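Long-range contacts in Lin1840 protein (Listeria innocua serovar 6a, PDB 4ZO9), which probably hydrolyses terminal, non-reducing beta-D-glucosyl residues with release of beta-D-glucose, as a family 3 glycoside hydrolase: residues P145-V150 / G202-T207; H192-G197 / N218-Y223; F100-A105 / R149-T154. The protein carries 2 engineered substitutions. All coordinates share one frame; numbering follows the deposited sequence.

Interaction 1: residues P145-V150 / G202-T207. With BGC (beta-D-glucopyranose), chain C.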
# COMPACT_ATOMS: atom_id res chain seq x y z
N PRO A 145 -7.51 -7.59 0.97
CA PRO A 145 -8.68 -8.15 1.61
C PRO A 145 -9.29 -7.39 2.80
O PRO A 145 -10.43 -7.72 3.25
CB PRO A 145 -8.24 -9.56 1.97
CG PRO A 145 -6.74 -9.49 2.09
CD PRO A 145 -6.30 -8.45 1.14
N ARG A 146 -8.62 -6.34 3.28
CA ARG A 146 -9.22 -5.43 4.25
C ARG A 146 -10.47 -4.79 3.67
O ARG A 146 -11.47 -4.57 4.38
CB ARG A 146 -8.24 -4.36 4.70
CG ARG A 146 -7.13 -4.96 5.56
CD ARG A 146 -5.98 -4.00 5.81
NE ARG A 146 -5.23 -3.64 4.61
CZ ARG A 146 -4.14 -2.91 4.59
NH1 ARG A 146 -3.63 -2.41 5.68
NH2 ARG A 146 -3.54 -2.67 3.45
N TRP A 147 -10.42 -4.49 2.37
CA TRP A 147 -11.50 -3.76 1.69
C TRP A 147 -12.73 -4.63 1.61
O TRP A 147 -12.68 -5.75 1.09
CB TRP A 147 -11.01 -3.36 0.29
CG TRP A 147 -11.86 -2.35 -0.44
CD1 TRP A 147 -12.32 -1.19 0.04
CD2 TRP A 147 -12.28 -2.43 -1.81
NE1 TRP A 147 -12.99 -0.50 -0.95
CE2 TRP A 147 -13.02 -1.24 -2.08
CE3 TRP A 147 -12.10 -3.38 -2.84
CZ2 TRP A 147 -13.61 -0.99 -3.33
CZ3 TRP A 147 -12.68 -3.15 -4.11
CH2 TRP A 147 -13.38 -1.93 -4.36
N GLY A 148 -13.86 -4.17 2.16
CA GLY A 148 -15.06 -4.95 2.10
C GLY A 148 -15.52 -5.32 0.73
O GLY A 148 -16.15 -6.37 0.56
N ARG A 149 -15.22 -4.49 -0.28
CA ARG A 149 -15.77 -4.72 -1.61
C ARG A 149 -15.00 -5.77 -2.41
O ARG A 149 -15.34 -6.00 -3.56
CB ARG A 149 -15.92 -3.44 -2.39
CG ARG A 149 -16.55 -2.40 -1.55
CD ARG A 149 -17.01 -1.22 -2.35
NE ARG A 149 -18.18 -1.59 -3.12
CZ ARG A 149 -19.01 -0.75 -3.73
NH1 ARG A 149 -18.87 0.55 -3.62
NH2 ARG A 149 -20.05 -1.27 -4.39
N VAL A 150 -14.02 -6.47 -1.83
CA VAL A 150 -13.44 -7.65 -2.53
C VAL A 150 -14.45 -8.70 -2.91
O VAL A 150 -14.25 -9.48 -3.85
CB VAL A 150 -12.31 -8.33 -1.71
CG1 VAL A 150 -11.11 -7.38 -1.61
CG2 VAL A 150 -12.77 -8.75 -0.33
N GLY A 202 -6.93 -0.44 2.65
CA GLY A 202 -8.21 -1.12 2.54
C GLY A 202 -9.40 -0.34 3.08
O GLY A 202 -10.44 -0.90 3.36
N LEU A 203 -9.21 0.95 3.26
CA LEU A 203 -10.22 1.84 3.84
C LEU A 203 -11.26 2.31 2.82
O LEU A 203 -10.93 2.76 1.75
CB LEU A 203 -9.52 3.04 4.50
CG LEU A 203 -10.41 4.05 5.18
CD1 LEU A 203 -11.27 3.38 6.24
CD2 LEU A 203 -9.55 5.17 5.80
N GLU A 204 -12.54 2.20 3.12
CA GLU A 204 -13.50 2.55 2.14
C GLU A 204 -13.35 4.00 1.67
O GLU A 204 -13.21 4.96 2.47
CB GLU A 204 -14.93 2.27 2.67
CG GLU A 204 -15.95 2.27 1.64
CD GLU A 204 -15.70 1.22 0.61
OE1 GLU A 204 -16.05 0.03 0.80
OE2 GLU A 204 -15.17 1.58 -0.44
N TYR A 205 -13.43 4.13 0.36
CA TYR A 205 -13.39 5.42 -0.38
C TYR A 205 -12.06 6.12 -0.34
O TYR A 205 -11.93 7.27 -0.77
CB TYR A 205 -14.52 6.41 0.03
CG TYR A 205 -15.87 5.78 0.30
CD1 TYR A 205 -16.63 5.26 -0.71
CD2 TYR A 205 -16.39 5.70 1.61
CE1 TYR A 205 -17.89 4.69 -0.44
CE2 TYR A 205 -17.63 5.16 1.88
CZ TYR A 205 -18.38 4.65 0.84
OH TYR A 205 -19.66 4.11 1.04
N ASN A 206 -11.05 5.42 0.11
CA ASN A 206 -9.79 6.06 0.40
C ASN A 206 -8.94 6.24 -0.86
O ASN A 206 -9.20 5.61 -1.89
CB ASN A 206 -9.04 5.32 1.49
CG ASN A 206 -8.04 6.19 2.21
OD1 ASN A 206 -8.14 7.46 2.21
ND2 ASN A 206 -7.05 5.53 2.83
N THR A 207 -7.96 7.14 -0.76
CA THR A 207 -6.97 7.41 -1.76
C THR A 207 -6.45 6.21 -2.53
O THR A 207 -6.09 5.17 -1.99
CB THR A 207 -5.79 8.07 -1.08
OG1 THR A 207 -6.27 9.24 -0.41
CG2 THR A 207 -4.68 8.39 -2.07
C2 BGC C . -22.58 1.54 -4.81
C3 BGC C . -22.51 1.16 -6.29
C4 BGC C . -23.93 0.95 -6.75
C5 BGC C . -24.58 2.34 -6.91
C6 BGC C . -26.09 2.20 -7.08
C1 BGC C . -23.56 2.73 -4.60
O2 BGC C . -21.28 1.86 -4.31
O3 BGC C . -21.76 -0.03 -6.49
O4 BGC C . -23.92 0.26 -7.95
O5 BGC C . -24.18 3.26 -5.80
O6 BGC C . -26.59 1.75 -5.83
O HOH W 1 -15.09 -1.46 2.76

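Interaction 2: residues H192-G197 / N218-Y223. With BGC (beta-D-glucopyranose), chain C.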
# COMPACT_ATOMS: atom_id res chain seq x y z
N HIS A 192 -16.23 -0.15 -11.07
CA HIS A 192 -16.38 1.30 -10.90
C HIS A 192 -15.21 1.95 -11.63
O HIS A 192 -14.08 1.68 -11.27
CB HIS A 192 -16.27 1.64 -9.40
CG HIS A 192 -17.31 0.97 -8.57
ND1 HIS A 192 -17.15 -0.31 -8.08
CD2 HIS A 192 -18.53 1.38 -8.15
CE1 HIS A 192 -18.26 -0.67 -7.43
NE2 HIS A 192 -19.09 0.35 -7.45
N PHE A 193 -15.45 2.77 -12.66
CA PHE A 193 -14.29 3.32 -13.48
C PHE A 193 -13.56 4.45 -12.73
O PHE A 193 -14.15 5.52 -12.54
CB PHE A 193 -14.79 3.84 -14.83
CG PHE A 193 -13.76 3.79 -15.96
CD1 PHE A 193 -13.30 2.57 -16.43
CD2 PHE A 193 -13.25 4.95 -16.51
CE1 PHE A 193 -12.35 2.49 -17.43
CE2 PHE A 193 -12.33 4.90 -17.51
CZ PHE A 193 -11.85 3.66 -17.96
N ALA A 194 -12.31 4.31 -12.26
CA ALA A 194 -11.45 3.13 -12.35
C ALA A 194 -10.57 2.99 -11.09
O ALA A 194 -10.29 3.97 -10.41
CB ALA A 194 -10.55 3.26 -13.58
N ALA A 195 -10.12 1.75 -10.86
CA ALA A 195 -9.05 1.40 -9.88
C ALA A 195 -9.45 1.57 -8.40
O ALA A 195 -8.62 1.75 -7.56
CB ALA A 195 -7.77 2.21 -10.14
N TYR A 196 -10.73 1.43 -8.14
CA TYR A 196 -11.35 1.67 -6.82
C TYR A 196 -10.83 0.68 -5.77
O TYR A 196 -10.71 1.03 -4.58
CB TYR A 196 -12.94 1.56 -7.03
CG TYR A 196 -13.86 1.67 -5.87
CD1 TYR A 196 -13.60 2.49 -4.80
CD2 TYR A 196 -15.09 1.07 -5.90
CE1 TYR A 196 -14.50 2.62 -3.74
CE2 TYR A 196 -16.00 1.21 -4.88
CZ TYR A 196 -15.69 1.95 -3.79
OH TYR A 196 -16.54 2.07 -2.74
N GLY A 197 -10.59 -0.57 -6.22
CA GLY A 197 -10.00 -1.65 -5.41
C GLY A 197 -8.65 -1.41 -4.79
O GLY A 197 -8.19 -2.21 -3.92
N ASN A 218 -2.49 -3.23 -15.33
CA ASN A 218 -3.23 -4.13 -14.41
C ASN A 218 -4.69 -3.70 -14.07
O ASN A 218 -5.58 -4.54 -14.01
CB ASN A 218 -2.38 -4.32 -13.16
CG ASN A 218 -1.21 -5.25 -13.43
OD1 ASN A 218 -1.42 -6.38 -13.85
ND2 ASN A 218 0.04 -4.80 -13.15
N TYR A 219 -4.91 -2.38 -13.91
CA TYR A 219 -6.17 -1.87 -13.38
C TYR A 219 -7.24 -1.58 -14.45
O TYR A 219 -8.44 -1.67 -14.14
CB TYR A 219 -5.93 -0.64 -12.47
CG TYR A 219 -5.29 -1.08 -11.19
CD1 TYR A 219 -3.92 -1.29 -11.12
CD2 TYR A 219 -6.07 -1.41 -10.11
CE1 TYR A 219 -3.35 -1.78 -9.96
CE2 TYR A 219 -5.51 -1.87 -8.99
CZ TYR A 219 -4.17 -2.05 -8.93
OH TYR A 219 -3.69 -2.55 -7.77
N LEU A 220 -6.83 -1.24 -15.68
CA LEU A 220 -7.81 -1.01 -16.76
C LEU A 220 -8.22 -2.24 -17.60
O LEU A 220 -9.37 -2.27 -18.11
CB LEU A 220 -7.32 0.12 -17.71
CG LEU A 220 -7.13 1.48 -17.01
CD1 LEU A 220 -6.59 2.54 -17.93
CD2 LEU A 220 -8.43 1.92 -16.40
N PRO A 221 -7.35 -3.26 -17.73
CA PRO A 221 -7.71 -4.23 -18.76
C PRO A 221 -9.10 -4.87 -18.58
O PRO A 221 -9.78 -5.12 -19.57
CB PRO A 221 -6.59 -5.29 -18.68
CG PRO A 221 -5.38 -4.54 -18.20
CD PRO A 221 -5.93 -3.42 -17.30
N ALA A 222 -9.57 -5.12 -17.35
CA ALA A 222 -10.87 -5.79 -17.27
C ALA A 222 -12.05 -4.90 -17.69
O ALA A 222 -12.96 -5.36 -18.39
CB ALA A 222 -11.11 -6.45 -15.90
N TYR A 223 -12.07 -3.64 -17.29
CA TYR A 223 -13.15 -2.76 -17.76
C TYR A 223 -13.12 -2.77 -19.27
O TYR A 223 -14.17 -2.83 -19.93
CB TYR A 223 -13.04 -1.32 -17.29
CG TYR A 223 -12.70 -1.07 -15.85
CD1 TYR A 223 -13.59 -1.42 -14.82
CD2 TYR A 223 -11.48 -0.54 -15.49
CE1 TYR A 223 -13.28 -1.19 -13.46
CE2 TYR A 223 -11.18 -0.32 -14.15
CZ TYR A 223 -12.09 -0.64 -13.14
OH TYR A 223 -11.76 -0.46 -11.83
C2 BGC C . -22.58 1.54 -4.81
C3 BGC C . -22.51 1.16 -6.29
C4 BGC C . -23.93 0.95 -6.75
C5 BGC C . -24.58 2.34 -6.91
C6 BGC C . -26.09 2.20 -7.08
C1 BGC C . -23.56 2.73 -4.60
O2 BGC C . -21.28 1.86 -4.31
O3 BGC C . -21.76 -0.03 -6.49
O4 BGC C . -23.92 0.26 -7.95
O5 BGC C . -24.18 3.26 -5.80
O6 BGC C . -26.59 1.75 -5.83

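Interaction 3: residues F100-A105 / R149-T154. With BGC (beta-D-glucopyranose), chain C.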
# COMPACT_ATOMS: atom_id res chain seq x y z
N PHE A 100 -26.99 -16.38 -6.31
CA PHE A 100 -25.85 -17.18 -6.66
C PHE A 100 -24.70 -16.79 -5.75
O PHE A 100 -24.80 -15.86 -4.96
CB PHE A 100 -25.48 -16.94 -8.13
CG PHE A 100 -26.40 -17.61 -9.10
CD1 PHE A 100 -27.71 -17.17 -9.25
CD2 PHE A 100 -25.92 -18.57 -9.96
CE1 PHE A 100 -28.55 -17.78 -10.19
CE2 PHE A 100 -26.75 -19.19 -10.88
CZ PHE A 100 -28.06 -18.78 -10.98
N PRO A 101 -23.57 -17.53 -5.86
CA PRO A 101 -22.43 -17.18 -4.98
C PRO A 101 -21.95 -15.76 -5.24
O PRO A 101 -22.17 -15.21 -6.36
CB PRO A 101 -21.36 -18.23 -5.35
CG PRO A 101 -22.16 -19.42 -5.80
CD PRO A 101 -23.40 -18.85 -6.48
N ILE A 102 -21.31 -15.16 -4.24
CA ILE A 102 -20.75 -13.81 -4.39
C ILE A 102 -19.67 -13.79 -5.49
O ILE A 102 -19.05 -14.86 -5.76
CB ILE A 102 -20.19 -13.26 -3.07
CG1 ILE A 102 -19.15 -14.18 -2.46
CG2 ILE A 102 -21.35 -12.97 -2.10
CD1 ILE A 102 -18.32 -13.54 -1.39
N PRO A 103 -19.46 -12.62 -6.14
CA PRO A 103 -18.53 -12.68 -7.27
C PRO A 103 -17.18 -13.30 -7.00
O PRO A 103 -16.61 -13.88 -7.91
CB PRO A 103 -18.40 -11.22 -7.68
CG PRO A 103 -19.80 -10.71 -7.47
CD PRO A 103 -20.26 -11.39 -6.19
N LEU A 104 -16.64 -13.11 -5.79
CA LEU A 104 -15.28 -13.57 -5.48
C LEU A 104 -15.29 -15.09 -5.47
O LEU A 104 -14.34 -15.74 -5.89
CB LEU A 104 -14.85 -13.01 -4.13
CG LEU A 104 -13.35 -13.23 -3.78
CD1 LEU A 104 -12.39 -12.83 -4.89
CD2 LEU A 104 -13.09 -12.52 -2.47
N ALA A 105 -16.40 -15.67 -5.03
CA ALA A 105 -16.57 -17.10 -5.06
C ALA A 105 -16.72 -17.52 -6.53
O ALA A 105 -16.09 -18.49 -6.96
CB ALA A 105 -17.78 -17.50 -4.27
N ARG A 149 -15.22 -4.49 -0.28
CA ARG A 149 -15.77 -4.72 -1.61
C ARG A 149 -15.00 -5.77 -2.41
O ARG A 149 -15.34 -6.00 -3.56
CB ARG A 149 -15.92 -3.44 -2.39
CG ARG A 149 -16.55 -2.40 -1.55
CD ARG A 149 -17.01 -1.22 -2.35
NE ARG A 149 -18.18 -1.59 -3.12
CZ ARG A 149 -19.01 -0.75 -3.73
NH1 ARG A 149 -18.87 0.55 -3.62
NH2 ARG A 149 -20.05 -1.27 -4.39
N VAL A 150 -14.02 -6.47 -1.83
CA VAL A 150 -13.44 -7.65 -2.53
C VAL A 150 -14.45 -8.70 -2.91
O VAL A 150 -14.25 -9.48 -3.85
CB VAL A 150 -12.31 -8.33 -1.71
CG1 VAL A 150 -11.11 -7.38 -1.61
CG2 VAL A 150 -12.77 -8.75 -0.33
N MET A 151 -15.52 -8.79 -2.14
CA MET A 151 -16.59 -9.77 -2.41
C MET A 151 -17.23 -9.62 -3.78
O MET A 151 -17.78 -10.55 -4.29
CB MET A 151 -17.70 -9.66 -1.36
CG MET A 151 -18.38 -8.31 -1.30
SD MET A 151 -20.19 -8.43 -1.18
CE MET A 151 -20.46 -9.35 -2.69
N GLU A 152 -17.15 -8.43 -4.34
CA GLU A 152 -17.82 -8.04 -5.64
C GLU A 152 -16.88 -8.23 -6.86
O GLU A 152 -17.29 -8.25 -7.99
CB GLU A 152 -18.19 -6.57 -5.56
CG GLU A 152 -19.30 -6.16 -4.61
CD GLU A 152 -19.26 -4.65 -4.36
OE1 GLU A 152 -19.58 -3.93 -5.35
OE2 GLU A 152 -18.95 -4.18 -3.21
N SER A 153 -15.60 -8.40 -6.58
CA SER A 153 -14.60 -8.61 -7.61
C SER A 153 -14.44 -10.09 -7.76
O SER A 153 -14.83 -10.88 -6.84
CB SER A 153 -13.29 -7.99 -7.17
OG SER A 153 -12.23 -8.18 -8.10
N THR A 154 -13.87 -10.48 -8.91
CA THR A 154 -13.48 -11.86 -9.15
C THR A 154 -12.05 -12.08 -8.73
O THR A 154 -11.57 -13.20 -8.84
CB THR A 154 -13.77 -12.42 -10.58
OG1 THR A 154 -13.07 -11.68 -11.59
CG2 THR A 154 -15.26 -12.48 -10.85
C2 BGC C . -22.58 1.54 -4.81
C3 BGC C . -22.51 1.16 -6.29
C4 BGC C . -23.93 0.95 -6.75
C5 BGC C . -24.58 2.34 -6.91
C6 BGC C . -26.09 2.20 -7.08
C1 BGC C . -23.56 2.73 -4.60
O2 BGC C . -21.28 1.86 -4.31
O3 BGC C . -21.76 -0.03 -6.49
O4 BGC C . -23.92 0.26 -7.95
O5 BGC C . -24.18 3.26 -5.80
O6 BGC C . -26.59 1.75 -5.83

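Interaction 1: residues P145-V150 / G202-T207
Trp147 and Glu204 carry the hydrogen bonding between 145-150 and 202-207. The indole NE1 donates to Glu204 OE2 over 3.1 Å, the acceptor lying 20° out of the ring plane and the donor coming from above the carboxylate plane. Tyr205 N reaches the same oxygen from the same face, so two N-H groups hold OE2, with a weak further bond to Tyr196 OH, while Ala474 N and a water serve OE1. That water, 2.6 Å from Glu204 OE1, also accepts from Gly148 N and thus bridges the two loops. Ser585 of the second subunit is hydrogen-bonded to Glu204 O.

Charged groups form a second set. The aliphatic part of Arg149 crosses Glu204 at about a right angle, its CG 3.4 Å from OE1, before a bend at chi3 (72°) turns the guanidinium toward glucose. There NH1 donates to BGC O2 at 2.8 Å and NH2 to BGC O3 at 3.0 Å. Glu152 forms a salt bridge with the same group from its NE side.

At the backbone, Gly202 O receives a CA-H...O contact from Trp147 CA at 3.5 Å, and Gly202 N lies over one face of the Arg146 guanidinium, which is also paired with Asp144.

Both segments lie in loops of the TIM-barrel-like N-terminal domain, the first closing on a 3-10 turn: 145-150 follows strand 133-134 and precedes helix 158-173, whereas the loop holding 202-207 connects strand 187-193 to helix 212-219.

Interaction 2: residues H192-G197 / N218-Y223
Tyr223 meets 192-197 with both its hydroxyl and its ring. Ala195 N donates to Tyr223 OH over 2.9 Å at 159°, close to the ring plane, and the same hydroxyl is hydrogen-bonded to Asp140. The Phe193 edge is turned toward one face of the Tyr223 ring in an offset edge-to-face pair, centroids 5.2 Å apart and planes at 72°. Ala194 CB lies 3.7 Å from Tyr223 CE2 and 3.8 Å from Leu220 CD2, a methyl that also touches Phe193 CE1. Farther along, Ala195 CB rests 4.0 Å from Tyr219 CD2.

The next shell concerns the chain that presents these groups. The peptide bonds before His192 and before Ala194 are both cis. With CG anti to the backbone N (chi1 -152°), Phe193 swings its ring toward Tyr223, whereas the His192 side chain leaves in another direction, where NE2 is hydrogen-bonded to BGC O3 at 2.9 Å. Asp140 also holds His192 ND1, thereby tying the sugar-binding imidazole to the tyrosine behind it, and Tyr196 CE2 lies over the centre of one imidazole face.

The contact joins the C-terminal end of barrel strand 187-193 to helices 212-219 and 221-228; helix 250-260 packs on Phe193 and Leu220, and strand 233-236 pairs alongside.

Interaction 3: residues F100-A105 / R149-T154
Ile102 and Met151 cross at about a right angle, with Ile102 CG2 3.8 Å from the terminal methyl CE. Met151 has CG between its backbone N and carbonyl carbon (chi1 60°), and further bends at chi2 and chi3 bring CE to Ile102. Pro103 lies side by side with the methionine, pointing the same way, its CD 4.1 Å from Met151 CE. The ring also lies against backbone oxygens, CD 3.2 Å from Met151 O and CB 3.2 Å from Glu152 O. Leu104 extends with CG anti to its backbone N (chi1 -171°), and its methyls part, CD2 lying 3.5 Å from Val150 O and CD1 near Ser153 O and the carbonyl carbon of Thr154.

Between these side chains, Leu104 N donates to Met151 O at 3.2 Å, from well above the carbonyl plane. Ile102 is the N-cap residue of helix 103-109, so the bond takes up an N-H of the first turn. On the far side of 149-154, Arg149 grips Glu152 side-on, NE to OE2 at 2.7 Å and NH2 to OE1 at 2.9 Å.

The chemistry is divided accordingly: aliphatic groups and carbonyl oxygens face the helix start, while a two-bond salt bridge probably steadies the arginine's guanidinium where it meets glucose.

Glucose relates the three contacts. Interactions 1 and 3 share Arg149 and Val150: one joins the arginine's loop to 202-207, the other packs that loop's continuation against the start of helix 103-109. Interaction 2 adds His192 to the sugar site, with His192 CE1 3.6 Å from Arg149 NH2. Tyr196 links interactions 1 and 2, its OH lying 2.9 Å from Arg149 NH1 and 2.7 Å from Glu204 OE2, the first a probable hydrogen bond, the second a weak one. The centres lie 14 to 15 Å apart, and the contacts meet through Arg149, His192 and Tyr196 near the sugar. Asp91, Lys191 and Glu473 are also hydrogen-bonded to the glucose.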